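Local coordinates for protein amine Dehydrogenase (Pseudomonas putida, PDB 1JMX) that probably transfers electrons, carrying two covalently bound c-type hemes in the alpha subunit of a quinohemoprotein amine dehydrogenase, at residues 257-262 and 283-288. Numbering follows the deposited sequence.
Sequences DGEMKG and KARLLA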
ATOM      1  N   ASP A 257     -23.987 -26.268   3.248  1.00 26.44           N
ATOM      2  CA  ASP A 257     -24.773 -27.310   2.578  1.00 28.41           C
ATOM      3  C   ASP A 257     -23.925 -28.548   2.193  1.00 27.01           C
ATOM      4  O   ASP A 257     -24.074 -29.108   1.106  1.00 27.51           O
ATOM      5  CB  ASP A 257     -25.470 -26.649   1.361  1.00 33.31           C
ATOM      6  CG  ASP A 257     -26.166 -27.641   0.434  1.00 37.97           C
ATOM      7  OD1 ASP A 257     -27.258 -28.149   0.788  1.00 40.07           O
ATOM      8  OD2 ASP A 257     -25.623 -27.888  -0.675  1.00 41.15           O
ATOM      9  N   GLY A 258     -23.041 -28.971   3.099  1.00 26.18           N
ATOM     10  CA  GLY A 258     -22.181 -30.123   2.837  1.00 25.16           C
ATOM     11  C   GLY A 258     -21.259 -29.945   1.638  1.00 24.83           C
ATOM     12  O   GLY A 258     -20.910 -30.900   0.938  1.00 24.78           O
ATOM     13  N   GLU A 259     -20.833 -28.707   1.434  1.00 23.55           N
ATOM     14  CA  GLU A 259     -19.975 -28.348   0.329  1.00 21.79           C
ATOM     15  C   GLU A 259     -18.994 -27.315   0.858  1.00 19.78           C
ATOM     16  O   GLU A 259     -19.369 -26.430   1.621  1.00 18.53           O
ATOM     17  CB  GLU A 259     -20.838 -27.741  -0.772  1.00 24.15           C
ATOM     18  CG  GLU A 259     -20.234 -27.773  -2.163  1.00 30.88           C
ATOM     19  CD  GLU A 259     -21.108 -27.070  -3.195  1.00 33.70           C
ATOM     20  OE1 GLU A 259     -20.564 -26.630  -4.235  1.00 35.91           O
ATOM     21  OE2 GLU A 259     -22.332 -26.940  -2.966  1.00 36.12           O
ATOM     22  N   MET A 260     -17.726 -27.472   0.506  1.00 18.71           N
ATOM     23  CA  MET A 260     -16.697 -26.542   0.933  1.00 18.25           C
ATOM     24  C   MET A 260     -16.077 -25.841  -0.250  1.00 19.15           C
ATOM     25  O   MET A 260     -15.580 -26.483  -1.172  1.00 20.57           O
ATOM     26  CB  MET A 260     -15.607 -27.256   1.718  1.00 17.76           C
ATOM     27  CG  MET A 260     -15.980 -27.499   3.152  1.00 18.13           C
ATOM     28  SD  MET A 260     -14.630 -28.213   4.046  1.00 21.27           S
ATOM     29  CE  MET A 260     -15.540 -29.158   5.324  1.00 20.58           C
ATOM     30  N   LYS A 261     -16.124 -24.519  -0.237  1.00 17.67           N
ATOM     31  CA  LYS A 261     -15.547 -23.757  -1.320  1.00 17.32           C
ATOM     32  C   LYS A 261     -14.597 -22.728  -0.767  1.00 15.51           C
ATOM     33  O   LYS A 261     -14.885 -22.082   0.233  1.00 14.93           O
ATOM     34  CB  LYS A 261     -16.637 -23.112  -2.159  1.00 18.43           C
ATOM     35  CG  LYS A 261     -17.271 -24.086  -3.122  1.00 24.95           C
ATOM     36  CD  LYS A 261     -18.790 -24.005  -3.103  1.00 28.88           C
ATOM     37  CE  LYS A 261     -19.355 -24.593  -1.817  1.00 31.88           C
ATOM     38  NZ  LYS A 261     -20.837 -24.406  -1.694  1.00 32.65           N
ATOM     39  N   GLY A 262     -13.436 -22.619  -1.399  1.00 14.33           N
ATOM     40  CA  GLY A 262     -12.451 -21.666  -0.951  1.00 12.78           C
ATOM     41  C   GLY A 262     -11.106 -21.796  -1.629  1.00 13.04           C
ATOM     42  O   GLY A 262     -11.007 -22.170  -2.802  1.00 11.58           O
ATOM     43  N   LYS A 283     -24.138 -37.367  -0.463  1.00 33.56           N
ATOM     44  CA  LYS A 283     -24.910 -36.755  -1.548  1.00 34.92           C
ATOM     45  C   LYS A 283     -24.105 -37.007  -2.827  1.00 34.31           C
ATOM     46  O   LYS A 283     -22.898 -36.757  -2.849  1.00 33.16           O
ATOM     47  CB  LYS A 283     -25.031 -35.238  -1.364  1.00 37.97           C
ATOM     48  CG  LYS A 283     -25.167 -34.754   0.073  1.00 43.00           C
ATOM     49  CD  LYS A 283     -24.968 -33.222   0.165  1.00 45.06           C
ATOM     50  CE  LYS A 283     -23.597 -32.771  -0.379  1.00 44.84           C
ATOM     51  NZ  LYS A 283     -22.449 -33.342   0.392  1.00 43.90           N
ATOM     52  N   ALA A 284     -24.767 -37.502  -3.875  1.00 34.01           N
ATOM     53  CA  ALA A 284     -24.113 -37.778  -5.160  1.00 32.96           C
ATOM     54  C   ALA A 284     -23.853 -36.494  -5.937  1.00 32.40           C
ATOM     55  O   ALA A 284     -24.787 -35.787  -6.334  1.00 31.83           O
ATOM     56  CB  ALA A 284     -24.957 -38.736  -6.005  1.00 31.49           C
ATOM     57  N   ARG A 285     -22.573 -36.196  -6.133  1.00 32.65           N
ATOM     58  CA  ARG A 285     -22.152 -35.010  -6.864  1.00 33.17           C
ATOM     59  C   ARG A 285     -21.052 -35.398  -7.842  1.00 32.18           C
ATOM     60  O   ARG A 285     -20.369 -36.405  -7.667  1.00 32.25           O
ATOM     61  CB  ARG A 285     -21.608 -33.942  -5.895  1.00 36.29           C
ATOM     62  CG  ARG A 285     -22.657 -33.293  -4.976  1.00 41.30           C
ATOM     63  CD  ARG A 285     -23.129 -31.901  -5.472  1.00 46.09           C
ATOM     64  NE  ARG A 285     -22.094 -30.865  -5.340  1.00 48.95           N
ATOM     65  CZ  ARG A 285     -21.188 -30.585  -6.279  1.00 50.15           C
ATOM     66  NH1 ARG A 285     -21.177 -31.253  -7.433  1.00 49.85           N
ATOM     67  NH2 ARG A 285     -20.266 -29.656  -6.050  1.00 51.00           N
ATOM     68  N   LEU A 286     -20.909 -34.600  -8.888  1.00 31.07           N
ATOM     69  CA  LEU A 286     -19.878 -34.815  -9.888  1.00 29.37           C
ATOM     70  C   LEU A 286     -19.098 -33.504  -9.892  1.00 27.97           C
ATOM     71  O   LEU A 286     -19.546 -32.506 -10.465  1.00 28.87           O
ATOM     72  CB  LEU A 286     -20.524 -35.104 -11.247  1.00 29.63           C
ATOM     73  CG  LEU A 286     -19.643 -35.567 -12.407  1.00 29.60           C
ATOM     74  CD1 LEU A 286     -18.680 -36.654 -11.962  1.00 29.63           C
ATOM     75  CD2 LEU A 286     -20.541 -36.062 -13.527  1.00 30.10           C
ATOM     76  N   LEU A 287     -17.977 -33.500  -9.172  1.00 26.81           N
ATOM     77  CA  LEU A 287     -17.113 -32.333  -9.019  1.00 24.98           C
ATOM     78  C   LEU A 287     -16.410 -31.778 -10.253  1.00 25.01           C
ATOM     79  O   LEU A 287     -16.578 -30.604 -10.582  1.00 26.18           O
ATOM     80  CB  LEU A 287     -16.053 -32.591  -7.949  1.00 22.58           C
ATOM     81  CG  LEU A 287     -16.426 -32.448  -6.478  1.00 23.11           C
ATOM     82  CD1 LEU A 287     -15.144 -32.526  -5.654  1.00 19.34           C
ATOM     83  CD2 LEU A 287     -17.121 -31.108  -6.243  1.00 21.36           C
ATOM     84  N   ALA A 288     -15.586 -32.599 -10.899  1.00 24.23           N
ATOM     85  CA  ALA A 288     -14.838 -32.143 -12.061  1.00 23.29           C
ATOM     86  C   ALA A 288     -14.326 -33.252 -12.989  1.00 22.31           C
ATOM     87  O   ALA A 288     -14.376 -34.435 -12.654  1.00 21.45           O
ATOM     88  CB  ALA A 288     -13.664 -31.285 -11.591  1.00 23.59           C
TER
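The junction between the closed eight-stranded antiparallel barrel of domain II and the mixed sheet of domain III is bridged here at the surface, where Lys283 reaches the turn at Asp257 and Gly258, and Arg285 reaches Glu259 at the start of strand 259-266. Gly258 sits in the tight turn that joins barrel strands 247-256 and 259-266, with a left-handed backbone. Its carbonyl O accepts a hydrogen bond of 2.9 Å from Lys283 NZ. The ammonium comes from the side of the oxygen, at a C=O...N angle of 127°, and lies 24° off the carbonyl plane. Lys283 gets there by bending at its last two side-chain torsions, which also brings CE to 4.0 Å from Asp257 O. The same NZ bonds to the carbonyl O of Lys280, at the end of barrel strand 269-280, so one ammonium ties two backbone carbonyls together. A methionine in place of Lys283 would probably leave the Gly258 and Lys280 carbonyls without this shared donor and let the linker move more freely against the turn. Further along, Glu259 is paired with two cationic side chains, Lys261 of its own strand and Arg285 across the junction. The extended Glu259 side chain crosses the bent Arg285 at about a right angle, and its carboxylate and the guanidinium are turned 71° apart, so the two do not make a flat, paired bridge. The carboxylate divides its oxygens between the two bases: OE2 takes Lys261 NZ at 3.2 Å, while OE1 reaches Arg285 NH2 at a long 3.5 Å.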